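Local coordinates for protein putative Nitroreductase (Desulfovibrio desulfuricans subsp. desulfuricans str. G20, PDB 3E39) that binds flavin mononucleotide and probably acts as an FMN-dependent oxidoreductase of the nitroreductase family, at residues V26-V31 with V54-D59; A78-L83 with I149-P154; F85-A90 with P140-F145. One frame throughout, in Å; residues are numbered along the deposited sequence.

Contact 1 of 3, residues V26-V31 with V54-D59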
ATOM      1  N   VAL A  26      21.384  10.039   6.578  1.00 15.11           N
ATOM      2  CA  VAL A  26      20.102  10.264   5.916  1.00 13.38           C
ATOM      3  C   VAL A  26      19.597  11.552   6.517  1.00 13.77           C
ATOM      4  O   VAL A  26      19.331  11.624   7.737  1.00 12.27           O
ATOM      5  CB  VAL A  26      19.102   9.137   6.173  1.00 12.20           C
ATOM      6  CG1 VAL A  26      17.759   9.460   5.531  1.00 11.85           C
ATOM      7  CG2 VAL A  26      19.625   7.810   5.634  1.00 16.87           C
ATOM      8  N   SER A  27      19.439  12.576   5.690  1.00 13.51           N
ATOM      9  CA  SER A  27      19.021  13.878   6.179  1.00 14.48           C
ATOM     10  C   SER A  27      17.631  13.938   6.766  1.00 13.53           C
ATOM     11  O   SER A  27      16.753  13.119   6.449  1.00 14.74           O
ATOM     12  CB  SER A  27      19.092  14.916   5.059  1.00 15.24           C
ATOM     13  OG  SER A  27      18.132  14.673   4.050  1.00 11.18           O
ATOM     14  N   ASP A  28      17.453  14.933   7.630  1.00 16.67           N
ATOM     15  CA  ASP A  28      16.164  15.225   8.215  1.00 15.33           C
ATOM     16  C   ASP A  28      15.165  15.485   7.102  1.00 13.90           C
ATOM     17  O   ASP A  28      14.002  15.087   7.244  1.00 13.14           O
ATOM     18  CB  ASP A  28      16.193  16.459   9.133  1.00 15.50           C
ATOM     19  CG  ASP A  28      16.692  16.152  10.522  1.00 19.46           C
ATOM     20  OD1 ASP A  28      16.906  14.968  10.855  1.00 20.69           O
ATOM     21  OD2 ASP A  28      16.810  17.121  11.306  1.00 23.22           O
ATOM     22  N   GLU A  29      15.602  16.166   6.033  1.00 13.89           N
ATOM     23  CA  GLU A  29      14.704  16.479   4.917  1.00 14.35           C
ATOM     24  C   GLU A  29      14.239  15.214   4.210  1.00 13.37           C
ATOM     25  O   GLU A  29      13.031  15.093   3.898  1.00 13.29           O
ATOM     26  CB  GLU A  29      15.337  17.469   3.939  1.00 14.74           C
ATOM     27  CG  GLU A  29      14.415  17.908   2.776  1.00 15.39           C
ATOM     28  CD  GLU A  29      13.088  18.554   3.220  1.00 23.60           C
ATOM     29  OE1 GLU A  29      12.887  18.874   4.415  1.00 24.23           O
ATOM     30  OE2 GLU A  29      12.225  18.762   2.347  1.00 22.78           O
ATOM     31  N   ALA A  30      15.167  14.271   3.977  1.00 11.70           N
ATOM     32  CA  ALA A  30      14.791  12.969   3.397  1.00  8.91           C
ATOM     33  C   ALA A  30      13.745  12.279   4.309  1.00  9.52           C
ATOM     34  O   ALA A  30      12.705  11.795   3.812  1.00  8.20           O
ATOM     35  CB  ALA A  30      15.993  12.070   3.174  1.00  9.91           C
ATOM     36  N   VAL A  31      14.000  12.249   5.611  1.00  9.85           N
ATOM     37  CA  VAL A  31      13.060  11.588   6.532  1.00 11.89           C
ATOM     38  C   VAL A  31      11.692  12.287   6.466  1.00  9.25           C
ATOM     39  O   VAL A  31      10.621  11.625   6.421  1.00  8.04           O
ATOM     40  CB  VAL A  31      13.592  11.523   7.987  1.00 11.68           C
ATOM     41  CG1 VAL A  31      12.506  10.987   8.932  1.00 11.85           C
ATOM     42  CG2 VAL A  31      14.897  10.657   8.016  1.00 10.21           C
ATOM     43  N   VAL A  54      10.081   7.930  14.633  1.00  8.26           N
ATOM     44  CA  VAL A  54      11.404   7.867  14.007  1.00  8.47           C
ATOM     45  C   VAL A  54      12.457   7.484  15.018  1.00 10.48           C
ATOM     46  O   VAL A  54      12.525   8.090  16.107  1.00 11.00           O
ATOM     47  CB  VAL A  54      11.766   9.247  13.361  1.00 10.04           C
ATOM     48  CG1 VAL A  54      13.186   9.239  12.758  1.00 12.53           C
ATOM     49  CG2 VAL A  54      10.705   9.659  12.301  1.00  9.31           C
ATOM     50  N   ILE A  55      13.301   6.499  14.643  1.00 10.19           N
ATOM     51  CA  ILE A  55      14.395   6.040  15.504  1.00 10.07           C
ATOM     52  C   ILE A  55      15.667   6.022  14.680  1.00 10.21           C
ATOM     53  O   ILE A  55      15.826   5.161  13.803  1.00 10.98           O
ATOM     54  CB  ILE A  55      14.162   4.615  16.076  1.00 11.45           C
ATOM     55  CG1 ILE A  55      12.852   4.545  16.883  1.00 13.75           C
ATOM     56  CG2 ILE A  55      15.338   4.186  16.963  1.00 10.96           C
ATOM     57  CD1 ILE A  55      12.832   5.341  18.142  1.00 20.74           C
ATOM     58  N   ARG A  56      16.559   6.974  14.928  1.00 13.11           N
ATOM     59  CA  ARG A  56      17.853   7.000  14.227  1.00 13.04           C
ATOM     60  C   ARG A  56      18.874   6.036  14.814  1.00 13.96           C
ATOM     61  O   ARG A  56      18.733   5.585  15.931  1.00 13.14           O
ATOM     62  CB  ARG A  56      18.433   8.411  14.186  1.00 14.98           C
ATOM     63  CG  ARG A  56      17.627   9.323  13.294  1.00 17.38           C
ATOM     64  CD  ARG A  56      18.224  10.671  13.202  1.00 18.83           C
ATOM     65  NE  ARG A  56      17.662  11.505  12.132  1.00 18.84           N
ATOM     66  CZ  ARG A  56      18.025  11.468  10.844  1.00 19.63           C
ATOM     67  NH1 ARG A  56      18.940  10.597  10.410  1.00 20.25           N
ATOM     68  NH2 ARG A  56      17.476  12.320   9.983  1.00 18.54           N
ATOM     69  N   ALA A  57      19.909   5.747  14.036  1.00 13.63           N
ATOM     70  CA  ALA A  57      20.942   4.778  14.408  1.00 15.89           C
ATOM     71  C   ALA A  57      21.625   5.113  15.728  1.00 18.15           C
ATOM     72  O   ALA A  57      22.024   4.219  16.492  1.00 17.95           O
ATOM     73  CB  ALA A  57      21.986   4.703  13.297  1.00 16.82           C
ATOM     74  N   ASP A  58      21.763   6.405  15.981  1.00 16.10           N
ATOM     75  CA  ASP A  58      22.445   6.884  17.177  1.00 18.51           C
ATOM     76  C   ASP A  58      21.506   6.920  18.375  1.00 19.78           C
ATOM     77  O   ASP A  58      21.907   7.355  19.448  1.00 22.51           O
ATOM     78  CB  ASP A  58      23.084   8.268  16.910  1.00 20.54           C
ATOM     79  CG  ASP A  58      22.080   9.326  16.372  1.00 23.82           C
ATOM     80  OD1 ASP A  58      20.851   9.126  16.439  1.00 19.68           O
ATOM     81  OD2 ASP A  58      22.530  10.387  15.875  1.00 25.11           O
ATOM     82  N   ASP A  59      20.272   6.437  18.211  1.00 17.08           N
ATOM     83  CA  ASP A  59      19.267   6.437  19.283  1.00 14.96           C
ATOM     84  C   ASP A  59      19.381   5.140  20.078  1.00 17.50           C
ATOM     85  O   ASP A  59      19.368   4.074  19.485  1.00 14.99           O
ATOM     86  CB  ASP A  59      17.874   6.526  18.650  1.00 14.84           C
ATOM     87  CG  ASP A  59      16.768   6.811  19.657  1.00 16.96           C
ATOM     88  OD1 ASP A  59      16.725   6.200  20.743  1.00 14.67           O
ATOM     89  OD2 ASP A  59      15.895   7.624  19.324  1.00 19.82           O
TER
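The one flat cation here, the guanidinium of R56, is met mainly along its edge: V26 O lies near its plane, with the S27 carbonyl carbon beside it, while D28 OD1 and V31 CG2 approach obliquely. NH1 and NH2 grip V26 O together, end-on, at 2.9 Å from NH1 and 3.0 Å from NH2; both donors lie in the carbonyl plane, but N-H...O angles of 146° and 141° show that neither bond is straight, as expected when two nitrogens share one oxygen. NH2 also donates to D28 OD1 at 2.8 Å, a salt bridge to the anti lone pair of OD1, with the carboxylate plane turned 46° from the guanidinium.

The contact joins the start of helix 28-39 to the end of strand 50-56, an edge strand of the antiparallel sheet within this chain. S27 is the N-cap of that helix, its OG accepting from A30 N at 3.0 Å, so R56 binds both the residue before the cap and the first helical residue. The R56 chain runs extended from CG to NE, which carries its head across to the helix start. Beside this polar grip the valines meet tip to tip, V31 CG1 to V54 CG2 at 4.0 Å, while V31 CG2 reaches R56 NH2 at 3.6 Å. V80 of the neighbouring strand touches both valines, and F174 and P173 of the second subunit pack on V31 and V54 respectively.

Contact 2 of 3, residues A78-L83 with I149-P154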
ATOM      1  N   ALA A  78      20.933  -0.048   9.687  1.00 13.67           N
ATOM      2  CA  ALA A  78      20.134   1.049   9.146  1.00 13.18           C
ATOM      3  C   ALA A  78      20.553   2.382   9.741  1.00 12.53           C
ATOM      4  O   ALA A  78      21.100   2.426  10.842  1.00 13.64           O
ATOM      5  CB  ALA A  78      18.659   0.800   9.431  1.00 15.71           C
ATOM      6  N   LYS A  79      20.348   3.459   8.998  1.00 13.01           N
ATOM      7  CA  LYS A  79      20.635   4.803   9.515  1.00 14.75           C
ATOM      8  C   LYS A  79      19.407   5.423  10.131  1.00 16.56           C
ATOM      9  O   LYS A  79      19.514   6.252  11.053  1.00 15.61           O
ATOM     10  CB  LYS A  79      21.216   5.724   8.432  1.00 17.19           C
ATOM     11  CG  LYS A  79      22.486   5.166   7.794  1.00 26.52           C
ATOM     12  CD  LYS A  79      23.507   4.656   8.821  1.00 30.77           C
ATOM     13  CE  LYS A  79      24.472   3.692   8.188  1.00 29.93           C
ATOM     14  NZ  LYS A  79      25.329   2.984   9.178  1.00 35.68           N
ATOM     15  N   VAL A  80      18.236   5.035   9.623  1.00 14.60           N
ATOM     16  CA  VAL A  80      16.985   5.478  10.225  1.00 14.06           C
ATOM     17  C   VAL A  80      15.963   4.338  10.130  1.00 12.65           C
ATOM     18  O   VAL A  80      15.955   3.571   9.169  1.00 11.94           O
ATOM     19  CB  VAL A  80      16.440   6.775   9.559  1.00 16.83           C
ATOM     20  CG1 VAL A  80      16.111   6.550   8.090  1.00 16.67           C
ATOM     21  CG2 VAL A  80      15.208   7.339  10.345  1.00 16.22           C
ATOM     22  N   ILE A  81      15.143   4.222  11.166  1.00 11.65           N
ATOM     23  CA  ILE A  81      14.042   3.277  11.228  1.00 10.17           C
ATOM     24  C   ILE A  81      12.761   4.097  11.500  1.00 10.59           C
ATOM     25  O   ILE A  81      12.751   4.977  12.384  1.00 13.04           O
ATOM     26  CB  ILE A  81      14.263   2.223  12.326  1.00 10.13           C
ATOM     27  CG1 ILE A  81      15.467   1.338  11.938  1.00 13.92           C
ATOM     28  CG2 ILE A  81      13.031   1.323  12.486  1.00  5.96           C
ATOM     29  CD1 ILE A  81      15.975   0.435  13.018  1.00 17.18           C
ATOM     30  N   ILE A  82      11.716   3.862  10.711  1.00  9.56           N
ATOM     31  CA  ILE A  82      10.431   4.505  10.930  1.00  7.44           C
ATOM     32  C   ILE A  82       9.457   3.408  11.408  1.00  7.23           C
ATOM     33  O   ILE A  82       9.177   2.435  10.694  1.00  5.73           O
ATOM     34  CB  ILE A  82       9.877   5.241   9.664  1.00  7.73           C
ATOM     35  CG1 ILE A  82      10.796   6.401   9.246  1.00  9.26           C
ATOM     36  CG2 ILE A  82       8.428   5.805   9.926  1.00 11.42           C
ATOM     37  CD1 ILE A  82      10.438   7.004   7.880  1.00  9.82           C
ATOM     38  N   LEU A  83       9.002   3.534  12.644  1.00  7.92           N
ATOM     39  CA  LEU A  83       7.993   2.637  13.169  1.00  8.30           C
ATOM     40  C   LEU A  83       6.607   3.149  12.779  1.00  9.68           C
ATOM     41  O   LEU A  83       6.311   4.347  12.918  1.00  9.62           O
ATOM     42  CB  LEU A  83       8.128   2.464  14.677  1.00  8.09           C
ATOM     43  CG  LEU A  83       9.497   2.038  15.191  1.00  8.88           C
ATOM     44  CD1 LEU A  83       9.475   1.895  16.731  1.00 12.70           C
ATOM     45  CD2 LEU A  83       9.940   0.758  14.542  1.00 10.15           C
ATOM     46  N   ILE A 149      10.222   0.346   9.046  1.00  9.53           N
ATOM     47  CA  ILE A 149      10.921   0.514   7.784  1.00  9.11           C
ATOM     48  C   ILE A 149      12.332   0.902   8.162  1.00  9.53           C
ATOM     49  O   ILE A 149      12.530   1.925   8.846  1.00  8.93           O
ATOM     50  CB  ILE A 149      10.372   1.638   6.902  1.00 10.05           C
ATOM     51  CG1 ILE A 149       8.895   1.441   6.637  1.00  9.62           C
ATOM     52  CG2 ILE A 149      11.119   1.667   5.549  1.00 12.40           C
ATOM     53  CD1 ILE A 149       8.325   2.472   5.726  1.00 14.66           C
ATOM     54  N   ALA A 150      13.285   0.064   7.761  1.00  9.55           N
ATOM     55  CA  ALA A 150      14.706   0.322   7.972  1.00  8.27           C
ATOM     56  C   ALA A 150      15.210   0.955   6.697  1.00  7.39           C
ATOM     57  O   ALA A 150      14.849   0.484   5.616  1.00  8.08           O
ATOM     58  CB  ALA A 150      15.471  -1.004   8.244  1.00 10.06           C
ATOM     59  N   ALA A 151      16.038   1.989   6.806  1.00  9.12           N
ATOM     60  CA  ALA A 151      16.512   2.716   5.637  1.00  9.26           C
ATOM     61  C   ALA A 151      17.938   3.260   5.754  1.00  9.02           C
ATOM     62  O   ALA A 151      18.471   3.443   6.838  1.00  9.77           O
ATOM     63  CB  ALA A 151      15.531   3.885   5.293  1.00  9.24           C
ATOM     64  N   GLY A 152      18.513   3.561   4.600  1.00 11.51           N
ATOM     65  CA  GLY A 152      19.852   4.157   4.510  1.00 11.11           C
ATOM     66  C   GLY A 152      20.255   4.300   3.055  1.00 11.46           C
ATOM     67  O   GLY A 152      19.488   3.950   2.147  1.00 12.49           O
ATOM     68  N   HIS A 153      21.411   4.888   2.820  1.00 12.43           N
ATOM     69  CA  HIS A 153      21.927   4.949   1.464  1.00 10.36           C
ATOM     70  C   HIS A 153      22.333   3.506   1.146  1.00 11.74           C
ATOM     71  O   HIS A 153      22.919   2.798   1.976  1.00 13.32           O
ATOM     72  CB  HIS A 153      23.048   5.981   1.326  1.00 10.03           C
ATOM     73  CG  HIS A 153      22.589   7.387   1.532  1.00 13.15           C
ATOM     74  ND1 HIS A 153      22.163   8.194   0.496  1.00 15.23           N
ATOM     75  CD2 HIS A 153      22.433   8.114   2.664  1.00 13.50           C
ATOM     76  CE1 HIS A 153      21.806   9.369   0.978  1.00 16.29           C
ATOM     77  NE2 HIS A 153      21.954   9.346   2.294  1.00 10.44           N
ATOM     78  N   PRO A 154      21.987   3.034  -0.055  1.00 11.98           N
ATOM     79  CA  PRO A 154      22.139   1.621  -0.368  1.00 12.65           C
ATOM     80  C   PRO A 154      23.588   1.130  -0.539  1.00 13.10           C
ATOM     81  O   PRO A 154      24.380   1.840  -1.166  1.00 16.40           O
ATOM     82  CB  PRO A 154      21.325   1.486  -1.664  1.00 14.37           C
ATOM     83  CG  PRO A 154      21.328   2.838  -2.272  1.00 12.18           C
ATOM     84  CD  PRO A 154      21.470   3.825  -1.193  1.00 14.35           C
TER
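Strands 80-87 and 143-152 run antiparallel as the central pair of the four-stranded sheet in this nitroreductase-type fold; over residues 80-83 and 149-152 their axes come within 4.7 Å, at 155° between N-to-C directions. A classic beta bulge opens the ladder, since K79 and V80 both face A151.

Backbone hydrogen bonding defines the register. At the bulge A151 O takes two donors, K79 N at 2.9 Å nearly along the C=O axis and V80 N at 3.2 Å from above the carbonyl plane, so a single oxygen serves two successive amides. A151 N returns a bond to V80 O at 2.8 Å. Farther along, I82 and I149 form a reciprocal hydrogen-bonded pair; I82 N meets I149 O in its carbonyl plane, whereas I149 N approaches I82 O from above the plane.

Apolar contacts sort by face. A78 and A150 touch methyl to methyl on the side shared with I81, where V120 and L122 of strand 118-122 also reach A150; the A150 side chain is about 9 Å from the bound FMN. On the face bearing V80, I82, I149 and A151, V80 CG1 meets A151 CB at 3.9 Å. That CG1 occupies the crowded position between the backbone N and carbonyl carbon (chi1 63°). Helix 28-39 covers this face, V31 on V80 and both I34 and L35 on I82.

A CA-H...O contact completes the ladder at the non-hydrogen-bonded pair of I81 and A150, where I81 CA lies 3.1 Å from I149 O with 144° at the hydrogen.

Contact 3 of 3, residues F85-A90 with P140-F145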
ATOM      1  N   PHE A  85       2.398   2.639  13.136  1.00  6.56           N
ATOM      2  CA  PHE A  85       1.358   2.139  14.015  1.00  4.76           C
ATOM      3  C   PHE A  85      -0.014   2.602  13.533  1.00  7.56           C
ATOM      4  O   PHE A  85      -0.151   3.517  12.706  1.00  7.16           O
ATOM      5  CB  PHE A  85       1.483   2.713  15.443  1.00  8.44           C
ATOM      6  CG  PHE A  85       2.836   2.558  16.054  1.00  7.73           C
ATOM      7  CD1 PHE A  85       3.835   3.477  15.769  1.00  9.48           C
ATOM      8  CD2 PHE A  85       3.110   1.516  16.932  1.00  8.41           C
ATOM      9  CE1 PHE A  85       5.087   3.340  16.305  1.00  8.24           C
ATOM     10  CE2 PHE A  85       4.371   1.384  17.478  1.00  9.56           C
ATOM     11  CZ  PHE A  85       5.353   2.289  17.170  1.00  8.19           C
ATOM     12  N   LEU A  86      -1.039   1.914  14.005  1.00  6.49           N
ATOM     13  CA  LEU A  86      -2.390   2.423  13.895  1.00  8.73           C
ATOM     14  C   LEU A  86      -2.793   2.871  15.297  1.00 10.52           C
ATOM     15  O   LEU A  86      -2.519   2.194  16.303  1.00 10.83           O
ATOM     16  CB  LEU A  86      -3.404   1.390  13.413  1.00  9.82           C
ATOM     17  CG  LEU A  86      -3.256   0.897  11.984  1.00  8.02           C
ATOM     18  CD1 LEU A  86      -4.082  -0.315  11.731  1.00  9.15           C
ATOM     19  CD2 LEU A  86      -3.625   2.025  11.028  1.00  6.40           C
ATOM     20  N   ASP A  87      -3.419   4.033  15.349  1.00  9.70           N
ATOM     21  CA  ASP A  87      -4.015   4.549  16.581  1.00  9.37           C
ATOM     22  C   ASP A  87      -5.336   3.805  16.743  1.00  8.70           C
ATOM     23  O   ASP A  87      -6.260   3.942  15.938  1.00  9.90           O
ATOM     24  CB  ASP A  87      -4.226   6.047  16.458  1.00 10.71           C
ATOM     25  CG  ASP A  87      -4.894   6.663  17.690  1.00 16.76           C
ATOM     26  OD1 ASP A  87      -5.615   5.977  18.425  1.00 18.42           O
ATOM     27  OD2 ASP A  87      -4.739   7.867  17.884  1.00 24.31           O
ATOM     28  N   ARG A  88      -5.439   3.007  17.788  1.00 10.40           N
ATOM     29  CA  ARG A  88      -6.652   2.211  18.019  1.00 13.65           C
ATOM     30  C   ARG A  88      -7.922   3.037  18.158  1.00 14.28           C
ATOM     31  O   ARG A  88      -8.997   2.545  17.820  1.00 19.33           O
ATOM     32  CB  ARG A  88      -6.482   1.283  19.225  1.00 11.58           C
ATOM     33  CG  ARG A  88      -5.398   0.233  18.995  1.00 13.05           C
ATOM     34  CD  ARG A  88      -5.270  -0.763  20.149  1.00 16.31           C
ATOM     35  NE  ARG A  88      -4.153  -1.684  19.958  1.00 17.47           N
ATOM     36  CZ  ARG A  88      -4.193  -2.803  19.232  1.00 12.18           C
ATOM     37  NH1 ARG A  88      -5.293  -3.165  18.586  1.00 16.17           N
ATOM     38  NH2 ARG A  88      -3.107  -3.537  19.112  1.00 19.49           N
ATOM     39  N   GLU A  89      -7.803   4.278  18.633  1.00 17.30           N
ATOM     40  CA  GLU A  89      -8.980   5.150  18.749  1.00 19.23           C
ATOM     41  C   GLU A  89      -9.500   5.636  17.402  1.00 19.56           C
ATOM     42  O   GLU A  89     -10.691   5.862  17.248  1.00 22.07           O
ATOM     43  CB  GLU A  89      -8.682   6.348  19.661  1.00 21.46           C
ATOM     44  CG  GLU A  89      -8.571   5.941  21.107  1.00 24.92           C
ATOM     45  CD  GLU A  89      -9.848   5.249  21.576  1.00 34.05           C
ATOM     46  OE1 GLU A  89     -10.938   5.847  21.374  1.00 33.02           O
ATOM     47  OE2 GLU A  89      -9.765   4.110  22.105  1.00 29.06           O
ATOM     48  N   ALA A  90      -8.608   5.763  16.428  1.00 16.52           N
ATOM     49  CA  ALA A  90      -8.962   6.227  15.104  1.00 14.49           C
ATOM     50  C   ALA A  90      -9.390   5.114  14.128  1.00 12.85           C
ATOM     51  O   ALA A  90      -9.735   5.407  12.985  1.00 13.88           O
ATOM     52  CB  ALA A  90      -7.779   6.977  14.530  1.00 12.16           C
ATOM     53  N   PRO A 140       0.389  -0.599  24.213  1.00 16.55           N
ATOM     54  CA  PRO A 140      -0.275  -1.453  23.233  1.00 18.29           C
ATOM     55  C   PRO A 140      -1.801  -1.336  23.256  1.00 17.06           C
ATOM     56  O   PRO A 140      -2.454  -1.788  22.317  1.00 15.91           O
ATOM     57  CB  PRO A 140       0.177  -2.874  23.615  1.00 20.09           C
ATOM     58  CG  PRO A 140       1.292  -2.716  24.601  1.00 20.50           C
ATOM     59  CD  PRO A 140       1.110  -1.389  25.235  1.00 19.02           C
ATOM     60  N   ALA A 141      -2.374  -0.750  24.309  1.00 16.35           N
ATOM     61  CA  ALA A 141      -3.818  -0.544  24.369  1.00 17.73           C
ATOM     62  C   ALA A 141      -4.200   0.664  23.512  1.00 16.89           C
ATOM     63  O   ALA A 141      -5.369   0.845  23.146  1.00 16.97           O
ATOM     64  CB  ALA A 141      -4.275  -0.343  25.827  1.00 17.74           C
ATOM     65  N   ARG A 142      -3.217   1.489  23.163  1.00 14.25           N
ATOM     66  CA  ARG A 142      -3.474   2.667  22.346  1.00 14.18           C
ATOM     67  C   ARG A 142      -3.037   2.490  20.903  1.00 13.62           C
ATOM     68  O   ARG A 142      -3.625   3.094  20.009  1.00 12.20           O
ATOM     69  CB  ARG A 142      -2.737   3.879  22.871  1.00 14.73           C
ATOM     70  CG  ARG A 142      -3.045   5.167  22.094  1.00 20.00           C
ATOM     71  CD  ARG A 142      -4.593   5.412  21.942  1.00 29.67           C
ATOM     72  NE  ARG A 142      -4.900   6.569  21.110  1.00 30.08           N
ATOM     73  CZ  ARG A 142      -4.724   7.830  21.493  1.00 37.37           C
ATOM     74  NH1 ARG A 142      -4.239   8.127  22.702  1.00 41.59           N
ATOM     75  NH2 ARG A 142      -5.021   8.810  20.654  1.00 40.32           N
ATOM     76  N   LEU A 143      -2.003   1.672  20.701  1.00 10.70           N
ATOM     77  CA  LEU A 143      -1.395   1.535  19.384  1.00 10.36           C
ATOM     78  C   LEU A 143      -1.259   0.095  18.921  1.00 10.72           C
ATOM     79  O   LEU A 143      -0.957  -0.784  19.734  1.00 11.44           O
ATOM     80  CB  LEU A 143       0.009   2.159  19.475  1.00  9.19           C
ATOM     81  CG  LEU A 143       0.134   3.661  19.833  1.00  8.00           C
ATOM     82  CD1 LEU A 143       1.594   3.974  20.223  1.00 12.28           C
ATOM     83  CD2 LEU A 143      -0.382   4.543  18.703  1.00 10.01           C
ATOM     84  N   SER A 144      -1.528  -0.142  17.631  1.00  8.48           N
ATOM     85  CA  SER A 144      -1.295  -1.415  16.966  1.00  8.41           C
ATOM     86  C   SER A 144      -0.015  -1.217  16.145  1.00 10.02           C
ATOM     87  O   SER A 144       0.044  -0.306  15.331  1.00 10.14           O
ATOM     88  CB  SER A 144      -2.456  -1.786  16.041  1.00  9.25           C
ATOM     89  OG  SER A 144      -2.077  -2.845  15.210  1.00 11.59           O
ATOM     90  N   PHE A 145       0.997  -2.043  16.401  1.00  8.84           N
ATOM     91  CA  PHE A 145       2.276  -1.951  15.753  1.00  9.80           C
ATOM     92  C   PHE A 145       2.149  -2.642  14.408  1.00  8.28           C
ATOM     93  O   PHE A 145       1.921  -3.849  14.361  1.00 10.99           O
ATOM     94  CB  PHE A 145       3.349  -2.568  16.665  1.00  7.95           C
ATOM     95  CG  PHE A 145       4.754  -2.529  16.122  1.00  8.68           C
ATOM     96  CD1 PHE A 145       5.218  -1.483  15.321  1.00  6.65           C
ATOM     97  CD2 PHE A 145       5.664  -3.526  16.494  1.00 12.17           C
ATOM     98  CE1 PHE A 145       6.524  -1.470  14.843  1.00 11.11           C
ATOM     99  CE2 PHE A 145       6.981  -3.492  16.039  1.00 10.02           C
ATOM    100  CZ  PHE A 145       7.414  -2.459  15.217  1.00 10.37           C
TER
HETATM  101  O   HOH W   1      -0.852  -3.508  20.466  1.00 23.92           O
HETATM  102  O   HOH W   2      -7.087   3.363  22.653  1.00 26.17           O
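R142 and D87 cross obliquely, their guanidinium and carboxylate planes 57° apart, in a side-on salt bridge that uses two nitrogens and both oxygens. R142 NE lies 2.8 Å from D87 OD1 in a nearly straight bond (169°), OD1 being met from above the carboxylate plane, while R142 NH2 reaches the syn lone pair of D87 OD2. R142 is bent at chi2, which turns its head back to the aspartate. OD1 also accepts from E89 N, an Asx turn, and OD2 has a second salt bridge, to R51, so several donors hold the carboxylate.

R88 runs extended from CG to NE along the other segment. Its NE bonds P140 O at 2.9 Å, S144 CB lies over one guanidinium face, and a water at the edge links R88 NH2 to L143 O.

The rings of F85 and F145 cross obliquely, planes 32° apart and centroids 5.4 Å apart, with F85 CE2 3.7 Å from F145 CD1; L170 of the second subunit packs on F85. Between these side chains, L86 and S144 form a reciprocal hydrogen-bonded backbone pair, flanked by the non-hydrogen-bonded pairs F85-F145 and D87-L143: the ladder of neighbouring antiparallel strands, here at one end of the central pair of the nitroreductase sheet.

All three contacts reach one antiparallel sheet, in which strand 50-56 lies beside 80-87 and 80-87 beside 143-152. Contacts 2 and 3 use the same two strands, with centres about 22 Å apart, and L83 CD2 of the former touches F145 CE1 of the latter at 4.1 Å. Contact 1 comes first along the chain; the 85-90 and 140-145 segments then fall between 78-83 and 149-154. Contacts 1 and 2 have centres about 8 Å apart; a probable I55 N to I81 O hydrogen bond joins strands 50-56 and 80-87, against which contact 1 sets the start of helix 28-39. Contacts 1 and 3, with centres about 23 Å apart, both touch the second subunit, whereas contact 2 is buried within its own chain.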